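Local coordinates for DnaD-like replication protein (PDB 2ZC2) that probably takes part in the initiation of DNA replication, as a DnaD-like member of the DnaB/DnaD family, and binds zinc ions, at residues P37-S42 against S71-V76; R41-E46 against A60-W65. One frame throughout, in Å; residues are numbered along the deposited sequence.

Contact 1: P37-S42 against S71-V76. With ZN (zinc ion), chain E.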
loop_
_atom_site.group_PDB
_atom_site.type_symbol
_atom_site.label_atom_id
_atom_site.label_comp_id
_atom_site.label_asym_id
_atom_site.label_seq_id
_atom_site.Cartn_x
_atom_site.Cartn_y
_atom_site.Cartn_z
ATOM N N PRO A 37 -1.982 0.842 8.006
ATOM C CA PRO A 37 -0.677 0.730 7.293
ATOM C C PRO A 37 -0.252 -0.730 7.010
ATOM O O PRO A 37 0.474 -0.939 6.053
ATOM C CB PRO A 37 0.334 1.404 8.225
ATOM C CG PRO A 37 -0.476 1.828 9.481
ATOM C CD PRO A 37 -1.930 1.726 9.175
ATOM N N ASP A 38 -0.719 -1.719 7.810
ATOM C CA ASP A 38 -0.290 -3.097 7.567
ATOM C C ASP A 38 -1.056 -3.742 6.442
ATOM O O ASP A 38 -0.585 -4.688 5.867
ATOM C CB ASP A 38 -0.285 -3.948 8.830
ATOM C CG ASP A 38 0.695 -3.406 9.859
ATOM O OD1 ASP A 38 1.891 -3.722 9.742
ATOM O OD2 ASP A 38 0.288 -2.615 10.753
ATOM N N LEU A 39 -2.218 -3.170 6.125
ATOM C CA LEU A 39 -2.940 -3.521 4.929
ATOM C C LEU A 39 -2.248 -2.976 3.666
ATOM O O LEU A 39 -2.152 -3.693 2.634
ATOM C CB LEU A 39 -4.377 -3.018 4.991
ATOM C CG LEU A 39 -5.190 -3.468 3.754
ATOM C CD1 LEU A 39 -5.435 -5.001 3.834
ATOM C CD2 LEU A 39 -6.501 -2.714 3.542
ATOM N N VAL A 40 -1.791 -1.725 3.747
ATOM C CA VAL A 40 -0.944 -1.138 2.705
ATOM C C VAL A 40 0.309 -1.993 2.437
ATOM O O VAL A 40 0.641 -2.326 1.287
ATOM C CB VAL A 40 -0.605 0.347 2.981
ATOM C CG1 VAL A 40 0.234 0.947 1.844
ATOM C CG2 VAL A 40 -1.890 1.200 3.114
ATOM N N ARG A 41 1.016 -2.329 3.515
ATOM C CA ARG A 41 2.165 -3.170 3.432
ATOM C C ARG A 41 1.819 -4.550 2.816
ATOM O O ARG A 41 2.623 -5.094 2.016
ATOM C CB ARG A 41 2.784 -3.320 4.846
ATOM C CG ARG A 41 3.859 -4.426 5.011
ATOM C CD ARG A 41 4.506 -4.349 6.449
ATOM N NE ARG A 41 5.227 -3.076 6.655
ATOM C CZ ARG A 41 4.847 -2.069 7.442
ATOM N NH1 ARG A 41 3.710 -2.110 8.143
ATOM N NH2 ARG A 41 5.630 -1.005 7.530
ATOM N N SER A 42 0.663 -5.120 3.148
ATOM C CA SER A 42 0.357 -6.395 2.490
ATOM C C SER A 42 -0.042 -6.290 1.004
ATOM O O SER A 42 0.144 -7.251 0.260
ATOM C CB SER A 42 -0.633 -7.195 3.252
ATOM O OG SER A 42 -1.852 -6.588 3.154
ATOM N N SER A 71 -10.496 -2.466 4.733
ATOM C CA SER A 71 -9.574 -1.383 5.067
ATOM C C SER A 71 -8.589 -1.767 6.204
ATOM O O SER A 71 -7.693 -1.026 6.537
ATOM C CB SER A 71 -10.373 -0.108 5.413
ATOM O OG SER A 71 -11.108 -0.312 6.619
ATOM N N THR A 72 -8.725 -2.938 6.796
ATOM C CA THR A 72 -7.753 -3.273 7.811
ATOM C C THR A 72 -7.234 -4.638 7.512
ATOM O O THR A 72 -7.927 -5.439 6.907
ATOM C CB THR A 72 -8.324 -3.236 9.278
ATOM O OG1 THR A 72 -9.172 -4.370 9.507
ATOM C CG2 THR A 72 -9.072 -1.940 9.559
ATOM N N LEU A 73 -6.030 -4.920 7.978
ATOM C CA LEU A 73 -5.429 -6.236 7.734
ATOM C C LEU A 73 -6.190 -7.424 8.372
ATOM O O LEU A 73 -6.352 -8.459 7.722
ATOM C CB LEU A 73 -3.939 -6.227 8.104
ATOM C CG LEU A 73 -3.004 -7.210 7.359
ATOM C CD1 LEU A 73 -2.403 -8.185 8.306
ATOM C CD2 LEU A 73 -3.658 -7.903 6.156
ATOM N N ARG A 74 -6.671 -7.266 9.613
ATOM C CA ARG A 74 -7.623 -8.238 10.213
ATOM C C ARG A 74 -8.790 -8.642 9.272
ATOM O O ARG A 74 -9.141 -9.822 9.202
ATOM C CB ARG A 74 -8.210 -7.731 11.538
ATOM C CG ARG A 74 -8.960 -8.819 12.351
ATOM C CD ARG A 74 -9.515 -8.242 13.681
ATOM N NE ARG A 74 -8.373 -7.951 14.564
ATOM C CZ ARG A 74 -8.398 -7.189 15.662
ATOM N NH1 ARG A 74 -9.538 -6.608 16.077
ATOM N NH2 ARG A 74 -7.262 -7.014 16.348
ATOM N N GLN A 75 -9.402 -7.665 8.607
ATOM C CA GLN A 75 -10.484 -7.926 7.635
ATOM C C GLN A 75 -10.023 -8.867 6.499
ATOM O O GLN A 75 -10.770 -9.755 6.086
ATOM C CB GLN A 75 -11.027 -6.612 7.057
ATOM C CG GLN A 75 -11.916 -5.775 8.001
ATOM C CD GLN A 75 -12.150 -4.378 7.479
ATOM O OE1 GLN A 75 -11.403 -3.907 6.616
ATOM N NE2 GLN A 75 -13.169 -3.685 8.017
ATOM N N VAL A 76 -8.772 -8.695 6.046
ATOM C CA VAL A 76 -8.154 -9.542 5.010
ATOM C C VAL A 76 -7.554 -10.818 5.644
ATOM O O VAL A 76 -7.271 -11.800 4.936
ATOM C CB VAL A 76 -7.090 -8.730 4.162
ATOM C CG1 VAL A 76 -6.066 -9.622 3.489
ATOM C CG2 VAL A 76 -7.780 -7.921 3.105
HETATM ZN ZN ZN E . 3.128 -2.835 11.228
#
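Leu39 points from helix 37-50 at the turn that opens helix 73-76. With CG anti to the backbone N (chi1 -176°), CD2 faces the Ser71 peptide, 3.5 Å from Ser71 C, while CD1 faces Val76 CG2 at 3.8 Å, the two side chains crossing at about a right angle. Leu73 lies alongside the first turn of the longer helix: its CG rests 3.8 Å from Asp38 O, and its CD2 touches both Ser42 OG (3.7 Å) and Leu39 CD1 (4.1 Å). The Ser42 hydroxyl is turned back on its own helix and bonds to Leu39 O from above the carbonyl plane. No hydrogen bond crosses between the segments; Leu73 N donates to Asp36. Asp38 turns its carboxylate away, where OD1 binds zinc at 2.1 Å and forms a salt bridge with Arg41 NH1 at 2.9 Å, its hydrogen bond bent and weak; the metal probably favours the ionised carboxylate. Gln75 OE1 accepts from Ser71 N, nearly along its C=O axis. It also takes Thr72 N, while Thr72 OG1 weakly accepts from Gln75 N at 3.4 Å. Thr72, at the N-cap, and Gln75 thus form a capping box, starting the short C-terminal helix beside helix 37-50.

Contact 2: R41-E46 against A60-W65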
loop_
_atom_site.group_PDB
_atom_site.type_symbol
_atom_site.label_atom_id
_atom_site.label_comp_id
_atom_site.label_asym_id
_atom_site.label_seq_id
_atom_site.Cartn_x
_atom_site.Cartn_y
_atom_site.Cartn_z
ATOM N N ARG A 41 1.016 -2.329 3.515
ATOM C CA ARG A 41 2.165 -3.170 3.432
ATOM C C ARG A 41 1.819 -4.550 2.816
ATOM O O ARG A 41 2.623 -5.094 2.016
ATOM C CB ARG A 41 2.784 -3.320 4.846
ATOM C CG ARG A 41 3.859 -4.426 5.011
ATOM C CD ARG A 41 4.506 -4.349 6.449
ATOM N NE ARG A 41 5.227 -3.076 6.655
ATOM C CZ ARG A 41 4.847 -2.069 7.442
ATOM N NH1 ARG A 41 3.710 -2.110 8.143
ATOM N NH2 ARG A 41 5.630 -1.005 7.530
ATOM N N SER A 42 0.663 -5.120 3.148
ATOM C CA SER A 42 0.357 -6.395 2.490
ATOM C C SER A 42 -0.042 -6.290 1.004
ATOM O O SER A 42 0.144 -7.251 0.260
ATOM C CB SER A 42 -0.633 -7.195 3.252
ATOM O OG SER A 42 -1.852 -6.588 3.154
ATOM N N ALA A 43 -0.474 -5.100 0.563
ATOM C CA ALA A 43 -0.639 -4.845 -0.891
ATOM C C ALA A 43 0.712 -4.785 -1.555
ATOM O O ALA A 43 0.902 -5.335 -2.645
ATOM C CB ALA A 43 -1.461 -3.619 -1.126
ATOM N N LEU A 44 1.680 -4.145 -0.885
ATOM C CA LEU A 44 3.020 -4.078 -1.358
ATOM C C LEU A 44 3.602 -5.531 -1.424
ATOM O O LEU A 44 4.207 -5.904 -2.418
ATOM C CB LEU A 44 3.895 -3.248 -0.397
ATOM C CG LEU A 44 5.411 -3.229 -0.713
ATOM C CD1 LEU A 44 5.632 -2.566 -2.078
ATOM C CD2 LEU A 44 6.137 -2.377 0.303
ATOM N N ARG A 45 3.461 -6.285 -0.342
ATOM C CA ARG A 45 3.877 -7.699 -0.309
ATOM C C ARG A 45 3.359 -8.446 -1.507
ATOM O O ARG A 45 4.094 -9.174 -2.135
ATOM C CB ARG A 45 3.364 -8.417 0.956
ATOM C CG ARG A 45 3.943 -9.889 1.116
ATOM C CD ARG A 45 3.537 -10.546 2.461
ATOM N NE ARG A 45 2.286 -11.265 2.242
ATOM C CZ ARG A 45 2.066 -12.561 2.501
ATOM N NH1 ARG A 45 3.004 -13.339 3.063
ATOM N NH2 ARG A 45 0.867 -13.075 2.226
ATOM N N GLU A 46 2.057 -8.332 -1.752
ATOM C CA GLU A 46 1.401 -9.070 -2.843
ATOM C C GLU A 46 1.947 -8.638 -4.235
ATOM O O GLU A 46 2.190 -9.458 -5.124
ATOM C CB GLU A 46 -0.105 -8.909 -2.725
ATOM C CG GLU A 46 -0.846 -9.597 -3.793
ATOM C CD GLU A 46 -0.519 -11.086 -3.800
ATOM O OE1 GLU A 46 -0.607 -11.738 -2.705
ATOM O OE2 GLU A 46 -0.150 -11.565 -4.915
ATOM N N ALA A 60 -3.830 -0.541 -7.277
ATOM C CA ALA A 60 -4.952 -1.376 -7.771
ATOM C C ALA A 60 -5.328 -2.517 -6.777
ATOM O O ALA A 60 -6.522 -2.802 -6.509
ATOM C CB ALA A 60 -4.615 -1.920 -9.179
ATOM N N ILE A 61 -4.311 -3.157 -6.206
ATOM C CA ILE A 61 -4.571 -4.117 -5.118
ATOM C C ILE A 61 -5.349 -3.480 -3.984
ATOM O O ILE A 61 -6.366 -4.028 -3.575
ATOM C CB ILE A 61 -3.282 -4.888 -4.605
ATOM C CG1 ILE A 61 -2.605 -5.649 -5.715
ATOM C CG2 ILE A 61 -3.642 -5.820 -3.445
ATOM C CD1 ILE A 61 -1.119 -6.153 -5.379
ATOM N N LEU A 62 -4.919 -2.317 -3.495
ATOM C CA LEU A 62 -5.632 -1.617 -2.440
ATOM C C LEU A 62 -7.067 -1.256 -2.830
ATOM O O LEU A 62 -7.977 -1.359 -1.993
ATOM C CB LEU A 62 -4.908 -0.333 -2.001
ATOM C CG LEU A 62 -3.646 -0.619 -1.210
ATOM C CD1 LEU A 62 -2.822 0.636 -1.082
ATOM C CD2 LEU A 62 -4.031 -1.271 0.156
ATOM N N ARG A 63 -7.262 -0.820 -4.084
ATOM C CA ARG A 63 -8.612 -0.463 -4.591
ATOM C C ARG A 63 -9.522 -1.651 -4.688
ATOM O O ARG A 63 -10.683 -1.569 -4.350
ATOM C CB ARG A 63 -8.559 0.218 -5.981
ATOM C CG ARG A 63 -8.222 1.618 -5.907
ATOM C CD ARG A 63 -8.569 2.328 -7.227
ATOM N NE ARG A 63 -7.954 1.624 -8.329
ATOM C CZ ARG A 63 -6.742 1.904 -8.797
ATOM N NH1 ARG A 63 -6.054 2.898 -8.282
ATOM N NH2 ARG A 63 -6.267 1.212 -9.829
ATOM N N ASN A 64 -9.026 -2.757 -5.201
ATOM C CA ASN A 64 -9.846 -3.957 -5.186
ATOM C C ASN A 64 -10.274 -4.312 -3.746
ATOM O O ASN A 64 -11.453 -4.569 -3.516
ATOM C CB ASN A 64 -9.157 -5.115 -5.902
ATOM C CG ASN A 64 -9.861 -6.435 -5.676
ATOM O OD1 ASN A 64 -9.424 -7.249 -4.837
ATOM N ND2 ASN A 64 -10.992 -6.646 -6.387
ATOM N N TRP A 65 -9.360 -4.259 -2.777
ATOM C CA TRP A 65 -9.720 -4.482 -1.357
ATOM C C TRP A 65 -10.716 -3.451 -0.816
ATOM O O TRP A 65 -11.664 -3.818 -0.159
ATOM C CB TRP A 65 -8.479 -4.545 -0.423
ATOM C CG TRP A 65 -7.674 -5.772 -0.591
ATOM C CD1 TRP A 65 -8.093 -6.936 -1.140
ATOM C CD2 TRP A 65 -6.273 -5.959 -0.250
ATOM N NE1 TRP A 65 -7.041 -7.845 -1.177
ATOM C CE2 TRP A 65 -5.924 -7.276 -0.621
ATOM C CE3 TRP A 65 -5.283 -5.129 0.305
ATOM C CZ2 TRP A 65 -4.622 -7.809 -0.418
ATOM C CZ3 TRP A 65 -4.020 -5.651 0.510
ATOM C CH2 TRP A 65 -3.699 -6.981 0.150
#
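Ala43, Ile61 and Trp65 carry most of this helix-helix interface, in which the small residue of helix 37-50 faces larger side chains of helix 55-67. Ala43 points its methyl at the other helix, and CB is met by three of them: Trp65 CZ3 at 3.7 Å, Leu62 CD2 at 3.7 Å and Ile61 CG2 at 3.9 Å. The two branches of Ile61 have different partners. Its CG2 branch, anti to the backbone N, lies beside the methyl, while the CG1 branch extends (chi2 166°) to put CD1 3.5 Å from Ala43 O and against Glu46 CG. The glutamate chain crosses the isoleucine at about a right angle; its bend at chi2 leaves CB and CG against Ile61 CD1 and takes the carboxylate away from the interface.

Trp65 sends the far end of its six-membered ring to the backbone of the partner helix. CG is anti to the carbonyl carbon (chi1 -71°), and this brings CZ3 to within 3.6 Å of Ala43 N, which sits at the ring edge. One face of the indole rests on Ile61 CG2, one turn earlier in the same helix, offset toward the rim and 3.6 Å above the plane, so CG2 touches both the indole face and Ala43 CB. Ser42 OG, whose hydrogen bond goes to Leu39 O, lies against CZ3 and CH2 by packing alone.

The segment axes come within 9.3 Å at 123°, an oblique, broadly antiparallel crossing centred on Ala43 opposite Ile61. It is hydrogen-bond-free, mainly apolar packing between consecutive helices of the all-helical DnaD-like domain.

Both contacts start from helix 37-50, contact 1 on its first turn and contact 2 further along, and they share Arg41 and Ser42; their centres lie about 8 Å apart. The partners follow in chain order, helix 55-67 and then helix 73-76, so the chain leaves helix 37-50, packs back across it and finally returns to its beginning. The contacts touch directly: Trp65 CZ3 lies 3.4 Å from Leu39 O, and Val76 CG2 comes to 4.2 Å from Trp65 CD2. The two contacts thus adjoin through Trp65, and together they set helices 55-67 and 73-76 in order along helix 37-50, the more buried pair first and the C-terminal turn nearer the surface.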